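Local coordinates for putative uncharacterized protein (Mycobacterium avium, PDB 2Z6V) that probably transfers a sulfuryl group from the donor PAPS to an acceptor substrate, as a member of the sulfotransferase family, its exact function being unknown, at residues N381-D386 and L390-L395; G280-L285 and R306-Q311; D32-A37 and S44-D49. All coordinates share one frame; numbering follows the deposited sequence.

Overall arrangement
Contacts 1 and 2 adjoin each other, with centres 11 Å apart, while contact 3 belongs to the N-terminal helices on the other side of the molecule from contact 1, its centre 44 Å away. Met309 joins the first two: its CE lies 3.5 Å from Leu390 CD2 and 3.5 Å from Leu395 CD2, so the start of the C-terminal helix rests on helix 301-326. Contact 2 also reaches the bound palmitic acid, through Gln311 and Leu282; the side chain of Leu390 in contact 1 is about 13 Å from that ligand. Contact 3 touches neither of the others, its nearest atoms lying about 21 Å from contact 2 and about 33 Å from contact 1.

Contact 1. Residues N381-D386 and L390-L395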
# COMPACT_ATOMS: atom_id res chain seq x y z
N ASN A 381 -4.19 -25.97 -1.36
CA ASN A 381 -2.87 -26.54 -1.14
C ASN A 381 -2.56 -26.38 0.34
O ASN A 381 -3.24 -25.64 1.04
CB ASN A 381 -1.82 -25.80 -1.97
CG ASN A 381 -2.26 -25.58 -3.40
OD1 ASN A 381 -3.02 -24.66 -3.70
ND2 ASN A 381 -1.78 -26.43 -4.30
N ALA A 382 -1.53 -27.07 0.81
CA ALA A 382 -1.15 -26.96 2.21
C ALA A 382 -0.53 -25.59 2.41
O ALA A 382 0.39 -25.21 1.69
CB ALA A 382 -0.16 -28.06 2.58
N TYR A 383 -1.04 -24.83 3.38
CA TYR A 383 -0.50 -23.50 3.64
C TYR A 383 0.92 -23.67 4.12
O TYR A 383 1.88 -23.12 3.57
CB TYR A 383 -1.25 -22.80 4.77
CG TYR A 383 -2.74 -23.01 4.87
CD1 TYR A 383 -3.28 -23.82 5.86
CD2 TYR A 383 -3.61 -22.32 4.04
CE1 TYR A 383 -4.66 -23.91 6.05
CE2 TYR A 383 -4.99 -22.40 4.21
CZ TYR A 383 -5.50 -23.19 5.22
OH TYR A 383 -6.86 -23.24 5.40
N ARG A 384 1.02 -24.43 5.20
CA ARG A 384 2.27 -24.72 5.87
C ARG A 384 3.05 -23.48 6.25
O ARG A 384 3.77 -22.87 5.45
CB ARG A 384 3.09 -25.73 5.08
CG ARG A 384 2.80 -27.16 5.55
CD ARG A 384 1.28 -27.41 5.69
NE ARG A 384 0.86 -27.83 7.04
CZ ARG A 384 0.79 -27.05 8.12
NH1 ARG A 384 1.12 -25.76 8.05
NH2 ARG A 384 0.39 -27.55 9.28
N LEU A 385 2.84 -23.11 7.51
CA LEU A 385 3.46 -21.97 8.13
C LEU A 385 4.65 -22.52 8.91
O LEU A 385 5.25 -21.83 9.74
CB LEU A 385 2.45 -21.29 9.07
CG LEU A 385 0.97 -21.12 8.68
CD1 LEU A 385 0.84 -20.54 7.29
CD2 LEU A 385 0.27 -22.46 8.74
N ASP A 386 4.97 -23.79 8.65
CA ASP A 386 6.09 -24.47 9.30
C ASP A 386 7.35 -23.67 9.04
O ASP A 386 8.15 -23.43 9.94
CB ASP A 386 6.28 -25.86 8.70
CG ASP A 386 5.14 -26.78 8.99
OD1 ASP A 386 4.74 -27.53 8.08
OD2 ASP A 386 4.65 -26.75 10.14
N LEU A 390 4.73 -21.59 12.46
CA LEU A 390 3.32 -21.45 12.76
C LEU A 390 2.51 -22.70 12.43
O LEU A 390 2.99 -23.61 11.76
CB LEU A 390 2.72 -20.26 12.00
CG LEU A 390 3.27 -18.86 12.29
CD1 LEU A 390 2.66 -17.87 11.31
CD2 LEU A 390 2.94 -18.48 13.72
N THR A 391 1.28 -22.72 12.93
CA THR A 391 0.38 -23.84 12.70
C THR A 391 -1.01 -23.24 12.65
O THR A 391 -1.24 -22.17 13.23
CB THR A 391 0.45 -24.86 13.85
OG1 THR A 391 0.12 -24.22 15.09
CG2 THR A 391 1.84 -25.46 13.95
N VAL A 392 -1.94 -23.89 11.95
CA VAL A 392 -3.30 -23.38 11.88
C VAL A 392 -3.88 -23.33 13.29
O VAL A 392 -4.67 -22.44 13.61
CB VAL A 392 -4.19 -24.27 10.99
CG1 VAL A 392 -5.63 -23.78 11.04
CG2 VAL A 392 -3.68 -24.23 9.55
N GLU A 393 -3.48 -24.27 14.13
CA GLU A 393 -3.97 -24.31 15.51
C GLU A 393 -3.57 -23.07 16.29
O GLU A 393 -4.31 -22.60 17.16
CB GLU A 393 -3.43 -25.55 16.24
CG GLU A 393 -3.94 -26.90 15.70
CD GLU A 393 -3.20 -27.38 14.46
OE1 GLU A 393 -3.34 -26.75 13.38
OE2 GLU A 393 -2.47 -28.39 14.55
N ALA A 394 -2.39 -22.53 15.99
CA ALA A 394 -1.91 -21.34 16.69
C ALA A 394 -2.58 -20.06 16.19
O ALA A 394 -2.75 -19.11 16.94
CB ALA A 394 -0.40 -21.23 16.53
N LEU A 395 -2.95 -20.05 14.91
CA LEU A 395 -3.57 -18.88 14.32
C LEU A 395 -5.08 -18.84 14.54
O LEU A 395 -5.68 -17.76 14.56
CB LEU A 395 -3.29 -18.83 12.81
CG LEU A 395 -1.88 -18.46 12.36
CD1 LEU A 395 -1.79 -18.56 10.85
CD2 LEU A 395 -1.54 -17.05 12.82
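Leu385 and Leu390 close the turn that leads into the N-cap of helix 392-405, the C-terminal helix of this sulfotransferase. Leu390 N donates to Leu385 O over 2.8 Å at 159°, approaching from above the carbonyl plane, 52° out of it. The side chains of the two leucines cross at about a right angle; Leu385 CG then reaches Leu395 CD1 at 4.3 Å, on the first turn of the helix.

Farther along, Val392 packs beside Tyr383. With CG1 anti to the backbone N (chi1 175°), the valine turns its other methyl, CG2, to the phenol, 3.6 Å from Tyr383 CE1. The hydroxyl at the far end of that ring is hydrogen-bonded to Asp274. Helix 275-285 backs both segments: Tyr383 touches its Lys277, Leu390 its Thr279, and Val392 and Leu395 its Tyr276, so loop and helix start are held against the same neighbour. The N-cap itself is Thr391, whose hydroxyl takes up a backbone N-H of the first turn. The bond is somewhat bent and runs from Ala394 N to Thr391 OG1 over 3.2 Å.

Contact 2. Residues G280-L285 and R306-Q311; sequences GSLCNL and RLAMWQ. With PLM (palmitic acid), chain C.
The flat group at this helix-helix contact is the carboxamide of Gln311, with Leu282 CD2 over one face, offset toward the oxygen, and the carboxyl group of the bound palmitic acid at the amide's edge, near its plane, beside NE2. Both helices belong to the connection between the neighbouring parallel strands 267-272 and 331-335 of the sulfotransferase sheet, a beta-alpha-beta crossover with more than one helix. Gln311 NE2 donates to palmitic acid O1 over 3.3 Å with an N-H...O angle of 157°, and the planes of the amide and the carboxyl group are turned well away from coplanar. The side chains of Leu282 and Gln311 cross at about a right angle. The amide oxygen sits implausibly near the ligand chain, so its exact placement is doubtful. Gln311 NE2 also has a weak hydrogen bond to Asp205.

The local helix axes approach to 9.3 Å and run at 122° to each other, nearer antiparallel than parallel. Ala308 stands where they meet, and its small methyl is consistent with the close approach of the CA atoms of Cys283 and Ala308, 6.3 Å apart. Cys283 lays its sulfur over that methyl.

One turn on from Leu282, Leu285 CD2 is 4.0 Å from palmitic acid C6, so the leucines of helix 275-285 form an apolar wall along the first part of the acyl chain. Ser281 instead bonds Arg116, in the loop after strand 109-113. Leu282 has CG anti to the backbone N (chi1 179°), which carries its branches between helix 306-311 and the ligand. CD1 faces the acyl chain near C4 and C6, while CD2 bridges the two: Leu282 CD2 lies 3.8 Å from palmitic acid C4 and 4.2 Å from Ala308 CB.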
# COMPACT_ATOMS: atom_id res chain seq x y z
N GLY A 280 0.81 -16.89 5.91
CA GLY A 280 2.03 -17.51 5.44
C GLY A 280 2.56 -16.78 4.22
O GLY A 280 3.77 -16.71 4.00
N SER A 281 1.63 -16.23 3.44
CA SER A 281 1.99 -15.48 2.25
C SER A 281 2.66 -14.18 2.68
O SER A 281 3.56 -13.69 1.99
CB SER A 281 0.73 -15.18 1.42
OG SER A 281 1.06 -14.48 0.23
N LEU A 282 2.24 -13.63 3.81
CA LEU A 282 2.84 -12.39 4.31
C LEU A 282 4.30 -12.63 4.66
O LEU A 282 5.17 -11.88 4.26
CB LEU A 282 2.10 -11.85 5.55
CG LEU A 282 2.72 -10.56 6.10
CD1 LEU A 282 2.75 -9.50 5.00
CD2 LEU A 282 1.94 -10.04 7.29
N CYS A 283 4.55 -13.70 5.42
CA CYS A 283 5.90 -14.06 5.83
C CYS A 283 6.81 -14.28 4.63
O CYS A 283 8.00 -13.95 4.66
CB CYS A 283 5.88 -15.35 6.66
SG CYS A 283 5.09 -15.21 8.26
N ASN A 284 6.24 -14.85 3.58
CA ASN A 284 6.99 -15.12 2.38
C ASN A 284 7.29 -13.81 1.66
O ASN A 284 8.39 -13.62 1.13
CB ASN A 284 6.20 -16.08 1.48
CG ASN A 284 6.96 -16.46 0.23
OD1 ASN A 284 8.11 -16.91 0.29
ND2 ASN A 284 6.32 -16.28 -0.93
N LEU A 285 6.32 -12.91 1.65
CA LEU A 285 6.48 -11.62 0.99
C LEU A 285 7.69 -10.87 1.54
O LEU A 285 8.40 -10.20 0.79
CB LEU A 285 5.22 -10.76 1.18
CG LEU A 285 5.19 -9.42 0.44
CD1 LEU A 285 5.14 -9.68 -1.05
CD2 LEU A 285 3.97 -8.60 0.86
N ARG A 306 5.64 -15.17 14.28
CA ARG A 306 4.91 -14.52 15.36
C ARG A 306 4.66 -13.04 15.06
O ARG A 306 3.65 -12.49 15.50
CB ARG A 306 5.62 -14.67 16.71
CG ARG A 306 7.12 -14.58 16.65
CD ARG A 306 7.72 -15.91 16.22
NE ARG A 306 8.10 -16.76 17.36
CZ ARG A 306 9.11 -16.49 18.19
NH1 ARG A 306 9.84 -15.39 18.02
NH2 ARG A 306 9.39 -17.32 19.18
N LEU A 307 5.57 -12.41 14.33
CA LEU A 307 5.39 -11.00 13.98
C LEU A 307 4.23 -10.92 12.98
O LEU A 307 3.35 -10.06 13.10
CB LEU A 307 6.67 -10.40 13.38
CG LEU A 307 6.56 -8.99 12.74
CD1 LEU A 307 5.90 -7.99 13.69
CD2 LEU A 307 7.95 -8.51 12.32
N ALA A 308 4.23 -11.81 11.99
CA ALA A 308 3.17 -11.82 10.99
C ALA A 308 1.84 -12.04 11.70
O ALA A 308 0.84 -11.42 11.35
CB ALA A 308 3.42 -12.92 9.96
N MET A 309 1.83 -12.93 12.68
CA MET A 309 0.62 -13.24 13.44
C MET A 309 0.14 -12.01 14.19
O MET A 309 -1.05 -11.70 14.21
CB MET A 309 0.90 -14.37 14.43
CG MET A 309 -0.27 -14.69 15.34
SD MET A 309 0.20 -15.84 16.64
CE MET A 309 0.32 -17.36 15.71
N TRP A 310 1.08 -11.31 14.83
CA TRP A 310 0.79 -10.11 15.59
C TRP A 310 0.21 -9.03 14.67
O TRP A 310 -0.78 -8.37 15.00
CB TRP A 310 2.08 -9.62 16.24
CG TRP A 310 1.99 -8.31 16.95
CD1 TRP A 310 1.66 -8.11 18.26
CD2 TRP A 310 2.26 -7.01 16.41
NE1 TRP A 310 1.72 -6.77 18.57
CE2 TRP A 310 2.09 -6.07 17.45
CE3 TRP A 310 2.64 -6.55 15.14
CZ2 TRP A 310 2.28 -4.70 17.26
CZ3 TRP A 310 2.83 -5.19 14.95
CH2 TRP A 310 2.65 -4.28 16.01
N GLN A 311 0.82 -8.86 13.50
CA GLN A 311 0.36 -7.87 12.54
C GLN A 311 -1.02 -8.21 11.98
O GLN A 311 -1.87 -7.33 11.83
CB GLN A 311 1.36 -7.74 11.39
CG GLN A 311 2.53 -6.84 11.71
CD GLN A 311 3.42 -6.62 10.50
OE1 GLN A 311 2.94 -6.55 9.38
NE2 GLN A 311 4.72 -6.49 10.73
C1 PLM C . 6.04 -4.88 6.95
O1 PLM C . 6.25 -5.24 8.13
O2 PLM C . 6.61 -3.94 6.36
C2 PLM C . 4.99 -5.66 6.15
C3 PLM C . 3.69 -5.82 6.95
C4 PLM C . 2.58 -6.48 6.13
C5 PLM C . 2.23 -5.65 4.89
C6 PLM C . 3.21 -5.89 3.74
C7 PLM C . 3.02 -4.83 2.65
C8 PLM C . 3.57 -3.48 3.11
C9 PLM C . 2.64 -2.35 2.66
CA PLM C . 2.35 -2.44 1.16
CB PLM C . 1.08 -1.66 0.79
CC PLM C . -0.10 -2.16 1.63
CD PLM C . -0.07 -1.55 3.03
CE PLM C . -0.86 -2.38 4.05
CF PLM C . -0.21 -3.75 4.24
CG PLM C . -0.89 -4.55 5.35

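Contact 3. Residues D32-A37 and S44-D49; sequences DVFKLA and SEIDSD
Phe34, on the regular helix 30-41, reaches across to Ser44 and Ile46 in a loop whose backbone is extended at Glu45 and Ile46 and bends at Asp47 before the next helix begins. The aromatic ring carries the whole contact, and both partners meet it at the edge, near its plane. CG is anti to the backbone N (chi1 -177°), which swings the ring out from the helix to the loop.

At the far end of the ring, Phe34 CZ is 3.3 Å from Ser44 O. Ring edges carry slightly positive hydrogens, so a carbonyl oxygen in this position is probably a mildly favourable, weakly polar neighbour. It is the main chain of Ser44 that meets the phenyl group. At an adjacent position on the rim, Phe34 CE1 lies 3.9 Å from Ile46 CD1. The isoleucine stretches its longer branch toward the ring: CG1 anti to the backbone N and the chain extended beyond it (chi2 162°) bring CD1 to the ring edge, and the two side chains run obliquely to each other.

Trp51, at the start of helix 50-64, adds to this small cluster: its ring meets that of Phe34 with the planes about 25° apart, and it also touches Ile46. The loop is pinned further by Asp47, whose carboxylate forms a salt bridge with Arg87 of helix 70-96, while Ser48 OG is hydrogen-bonded to Ser50 OG. Ser48 also caps a backbone N-H just beyond Asp49, as is common where a chain turns into a helix. The contact belongs to the short connection between consecutive helices 30-41 and 50-64 at the protein surface, where an aromatic residue of the first helix packs on the loop that follows it.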
# COMPACT_ATOMS: atom_id res chain seq x y z
N ASP A 32 19.53 15.15 8.91
CA ASP A 32 20.54 15.03 7.86
C ASP A 32 19.84 14.55 6.60
O ASP A 32 20.14 15.02 5.50
CB ASP A 32 21.62 14.02 8.24
CG ASP A 32 22.49 14.49 9.40
OD1 ASP A 32 22.89 15.68 9.40
OD2 ASP A 32 22.78 13.67 10.29
N VAL A 33 18.91 13.61 6.77
CA VAL A 33 18.14 13.08 5.66
C VAL A 33 17.36 14.25 5.06
O VAL A 33 17.27 14.40 3.84
CB VAL A 33 17.16 11.99 6.15
CG1 VAL A 33 16.22 11.57 5.03
CG2 VAL A 33 17.94 10.79 6.65
N PHE A 34 16.81 15.09 5.93
CA PHE A 34 16.06 16.24 5.47
C PHE A 34 16.93 17.15 4.62
O PHE A 34 16.52 17.59 3.55
CB PHE A 34 15.50 17.03 6.66
CG PHE A 34 14.65 18.20 6.25
CD1 PHE A 34 13.28 18.07 6.15
CD2 PHE A 34 15.23 19.43 5.95
CE1 PHE A 34 12.48 19.16 5.75
CE2 PHE A 34 14.45 20.52 5.55
CZ PHE A 34 13.07 20.38 5.45
N LYS A 35 18.15 17.44 5.10
CA LYS A 35 19.05 18.32 4.36
C LYS A 35 19.33 17.80 2.96
O LYS A 35 19.34 18.56 1.99
CB LYS A 35 20.38 18.49 5.10
CG LYS A 35 20.27 19.23 6.42
CD LYS A 35 21.65 19.52 6.98
CE LYS A 35 21.59 20.02 8.42
NZ LYS A 35 21.07 18.96 9.35
N LEU A 36 19.56 16.49 2.85
CA LEU A 36 19.85 15.87 1.57
C LEU A 36 18.64 16.01 0.64
O LEU A 36 18.79 16.35 -0.54
CB LEU A 36 20.21 14.40 1.78
CG LEU A 36 20.65 13.59 0.56
CD1 LEU A 36 21.81 14.29 -0.14
CD2 LEU A 36 21.04 12.17 1.00
N ALA A 37 17.45 15.75 1.16
CA ALA A 37 16.22 15.86 0.38
C ALA A 37 16.02 17.31 -0.08
O ALA A 37 15.55 17.55 -1.19
CB ALA A 37 15.02 15.41 1.22
N SER A 44 13.11 23.69 0.73
CA SER A 44 13.43 23.53 2.15
C SER A 44 12.25 23.70 3.12
O SER A 44 12.36 23.35 4.29
CB SER A 44 14.56 24.49 2.54
OG SER A 44 14.29 25.81 2.11
N GLU A 45 11.13 24.21 2.63
CA GLU A 45 9.97 24.37 3.50
C GLU A 45 9.16 23.08 3.55
O GLU A 45 9.15 22.30 2.61
CB GLU A 45 9.08 25.51 3.01
CG GLU A 45 9.68 26.89 3.18
CD GLU A 45 8.65 27.99 2.96
OE1 GLU A 45 9.05 29.17 2.93
OE2 GLU A 45 7.44 27.67 2.83
N ILE A 46 8.47 22.85 4.67
CA ILE A 46 7.66 21.66 4.83
C ILE A 46 6.42 22.03 5.63
O ILE A 46 6.43 23.03 6.36
CB ILE A 46 8.47 20.55 5.53
CG1 ILE A 46 7.80 19.20 5.29
CG2 ILE A 46 8.59 20.83 7.01
CD1 ILE A 46 8.72 18.02 5.55
N ASP A 47 5.36 21.25 5.50
CA ASP A 47 4.11 21.57 6.19
C ASP A 47 4.09 21.37 7.70
O ASP A 47 3.42 22.12 8.41
CB ASP A 47 2.93 20.81 5.55
CG ASP A 47 3.21 19.33 5.36
OD1 ASP A 47 3.99 18.98 4.45
OD2 ASP A 47 2.63 18.52 6.11
N SER A 48 4.82 20.38 8.19
CA SER A 48 4.84 20.14 9.63
C SER A 48 6.04 19.33 10.07
O SER A 48 6.99 19.13 9.32
CB SER A 48 3.55 19.43 10.06
OG SER A 48 3.53 18.09 9.60
N ASP A 49 5.97 18.86 11.31
CA ASP A 49 7.03 18.10 11.96
C ASP A 49 6.72 16.60 12.02
O ASP A 49 7.58 15.80 12.40
CB ASP A 49 7.19 18.64 13.38
CG ASP A 49 8.57 18.42 13.94
OD1 ASP A 49 8.71 18.46 15.19
OD2 ASP A 49 9.52 18.23 13.14